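Local coordinates for protein SAHS4 (Ramazzottius varieornatus, PDB 5Z4G) that probably acts as a secreted, heat-soluble molecular shield that protects a tardigrade during desiccation, and binds zinc, at residues 69-72 and 73-77. Residues are numbered along the deposited sequence; the frame is centred on the assembly and turned at random.
With ZN (zinc ion), chain C.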
ATOM      1  N   ALA A  69      20.961  -5.445   2.105  1.00 33.54           N
ATOM      2  CA  ALA A  69      22.125  -4.812   1.462  1.00 35.26           C
ATOM      3  C   ALA A  69      22.603  -5.461   0.156  1.00 32.41           C
ATOM      4  O   ALA A  69      22.883  -4.756  -0.825  1.00 37.21           O
ATOM      5  CB  ALA A  69      23.274  -4.699   2.461  1.00 37.20           C
ATOM      6  N   GLY A  70      22.674  -6.791   0.143  1.00 30.50           N
ATOM      7  CA  GLY A  70      23.203  -7.538  -1.002  1.00 32.33           C
ATOM      8  C   GLY A  70      22.205  -8.046  -2.032  1.00 31.51           C
ATOM      9  O   GLY A  70      22.557  -8.898  -2.853  1.00 31.18           O
ATOM     10  N   GLU A  71      20.968  -7.538  -1.992  1.00 31.10           N
ATOM     11  CA  GLU A  71      19.938  -7.909  -2.984  1.00 30.87           C
ATOM     12  C   GLU A  71      19.513  -6.708  -3.841  1.00 29.61           C
ATOM     13  O   GLU A  71      19.700  -5.557  -3.444  1.00 30.47           O
ATOM     14  CB  GLU A  71      18.735  -8.611  -2.324  1.00 31.96           C
ATOM     15  CG  GLU A  71      19.105  -9.885  -1.566  1.00 35.37           C
ATOM     16  CD  GLU A  71      18.220 -11.077  -1.892  1.00 37.54           C
ATOM     17  OE1 GLU A  71      18.450 -11.725  -2.936  1.00 43.80           O
ATOM     18  OE2 GLU A  71      17.305 -11.392  -1.101  1.00 36.74           O
ATOM     19  N   ASP A  72      18.968  -6.991  -5.025  1.00 29.87           N
ATOM     20  CA  ASP A  72      18.559  -5.957  -5.988  1.00 31.35           C
ATOM     21  C   ASP A  72      17.040  -5.732  -5.972  1.00 29.19           C
ATOM     22  O   ASP A  72      16.487  -5.040  -6.833  1.00 30.85           O
ATOM     23  CB  ASP A  72      19.037  -6.330  -7.401  1.00 33.02           C
ATOM     24  CG  ASP A  72      18.360  -7.585  -7.943  1.00 35.89           C
ATOM     25  OD1 ASP A  72      17.780  -8.358  -7.150  1.00 35.35           O
ATOM     26  OD2 ASP A  72      18.404  -7.795  -9.171  1.00 35.26           O
ATOM     27  N   HIS A  73      16.375  -6.332  -4.990  1.00 24.11           N
ATOM     28  CA  HIS A  73      14.930  -6.206  -4.844  1.00 19.93           C
ATOM     29  C   HIS A  73      14.558  -5.695  -3.455  1.00 16.90           C
ATOM     30  O   HIS A  73      15.380  -5.738  -2.532  1.00 18.52           O
ATOM     31  CB  HIS A  73      14.226  -7.539  -5.131  1.00 20.76           C
ATOM     32  CG  HIS A  73      14.637  -8.656  -4.221  1.00 22.15           C
ATOM     33  ND1 HIS A  73      15.531  -9.632  -4.603  1.00 26.02           N
ATOM     34  CD2 HIS A  73      14.258  -8.964  -2.959  1.00 21.57           C
ATOM     35  CE1 HIS A  73      15.686 -10.492  -3.614  1.00 25.32           C
ATOM     36  NE2 HIS A  73      14.934 -10.104  -2.599  1.00 24.53           N
ATOM     37  N   TYR A  74      13.330  -5.192  -3.343  1.00 13.07           N
ATOM     38  CA  TYR A  74      12.731  -4.780  -2.078  1.00 12.02           C
ATOM     39  C   TYR A  74      11.743  -5.825  -1.621  1.00 11.73           C
ATOM     40  O   TYR A  74      11.217  -6.580  -2.441  1.00 13.44           O
ATOM     41  CB  TYR A  74      11.990  -3.437  -2.246  1.00 12.27           C
ATOM     42  CG  TYR A  74      12.923  -2.284  -2.485  1.00 13.16           C
ATOM     43  CD1 TYR A  74      13.378  -1.976  -3.772  1.00 13.56           C
ATOM     44  CD2 TYR A  74      13.399  -1.522  -1.412  1.00 14.30           C
ATOM     45  CE1 TYR A  74      14.272  -0.935  -3.979  1.00 15.39           C
ATOM     46  CE2 TYR A  74      14.276  -0.472  -1.610  1.00 15.52           C
ATOM     47  CZ  TYR A  74      14.710  -0.180  -2.895  1.00 15.90           C
ATOM     48  OH  TYR A  74      15.589   0.855  -3.112  1.00 18.78           O
ATOM     49  N   HIS A  75      11.482  -5.856  -0.319  1.00 10.84           N
ATOM     50  CA  HIS A  75      10.440  -6.705   0.245  1.00 11.83           C
ATOM     51  C   HIS A  75       9.328  -5.869   0.850  1.00 11.01           C
ATOM     52  O   HIS A  75       9.564  -4.776   1.378  1.00 11.90           O
ATOM     53  CB  HIS A  75      11.016  -7.582   1.340  1.00 14.09           C
ATOM     54  CG  HIS A  75      11.804  -8.748   0.835  1.00 17.69           C
ATOM     55  ND1 HIS A  75      11.242  -9.989   0.636  1.00 20.69           N
ATOM     56  CD2 HIS A  75      13.106  -8.861   0.485  1.00 19.68           C
ATOM     57  CE1 HIS A  75      12.163 -10.818   0.177  1.00 21.74           C
ATOM     58  NE2 HIS A  75      13.304 -10.158   0.079  1.00 21.57           N
ATOM     59  N   VAL A  76       8.118  -6.412   0.781  1.00 10.79           N
ATOM     60  CA  VAL A  76       6.943  -5.814   1.408  1.00 10.72           C
ATOM     61  C   VAL A  76       6.149  -6.912   2.095  1.00 11.33           C
ATOM     62  O   VAL A  76       6.033  -8.028   1.578  1.00 12.25           O
ATOM     63  CB  VAL A  76       6.065  -4.998   0.408  1.00 11.36           C
ATOM     64  CG1 VAL A  76       5.618  -5.854  -0.781  1.00 12.81           C
ATOM     65  CG2 VAL A  76       4.862  -4.352   1.106  1.00 12.42           C
ATOM     66  N   GLN A  77       5.613  -6.578   3.262  1.00 12.13           N
ATOM     67  CA  GLN A  77       4.746  -7.459   3.999  1.00 13.36           C
ATOM     68  C   GLN A  77       3.630  -6.626   4.590  1.00 13.98           C
ATOM     69  O   GLN A  77       3.887  -5.574   5.190  1.00 15.46           O
ATOM     70  CB  GLN A  77       5.532  -8.176   5.099  1.00 16.91           C
ATOM     71  CG  GLN A  77       4.720  -9.148   5.932  1.00 21.90           C
ATOM     72  CD  GLN A  77       5.503  -9.635   7.125  1.00 29.02           C
ATOM     73  OE1 GLN A  77       5.725  -8.892   8.084  1.00 36.19           O
ATOM     74  NE2 GLN A  77       5.934 -10.887   7.072  1.00 35.09           N
TER
HETATM   75 ZN    ZN C 201      15.049 -10.992  -0.656  1.00 30.21          ZN
HETATM   76  O   HOH W   1      16.748 -10.980  -6.628  1.00 42.04           O
HETATM   77  O   HOH W   2      14.180 -12.667  -1.591  1.00 41.34           O
HETATM   78  O   HOH W   3      15.148 -12.358   1.216  1.00 51.10           O
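Glu71 and His73 run side by side and meet at a zinc ion, which His75 reaches from the strand that follows. The glutamate binds through one oxygen: Glu71 OE2 sits 2.3 Å from zinc, while Glu71 OE1 lies 3.1 Å from His73 CE1, tilted out of the ring plane on the same side as CB. Carboxylate and ring planes stand 71° apart, and Glu71 CB lies over one face of the ring in a CH-pi contact. A bend at chi2 (-132°) brings the glutamate chain round to the metal.

His73 NE2 and His75 NE2 each lie 2.1 Å from zinc. His75 CD2 faces the edge of the His73 ring, in its plane. His75 NE2 is roughly opposite Glu71 OE2 across the ion, and water 3 roughly opposite His73 NE2; water 2 and Glu68 complete an approximately octahedral shell. Trp66 stacks on the His75 ring.

His73 ND1 donates to water 1 at 2.7 Å, and that water donates to Asp72 OD1 at 2.9 Å, while Asp72 OD2 makes a salt bridge to Lys92. Lying in the ring plane, this second-shell water should help hold the ring's rotation and may make NE2 a stronger donor to zinc. The metal ties the surface loop between antiparallel neighbours 62-66 and 74-79 to the second strand, in a fold related to the fatty-acid-binding proteins.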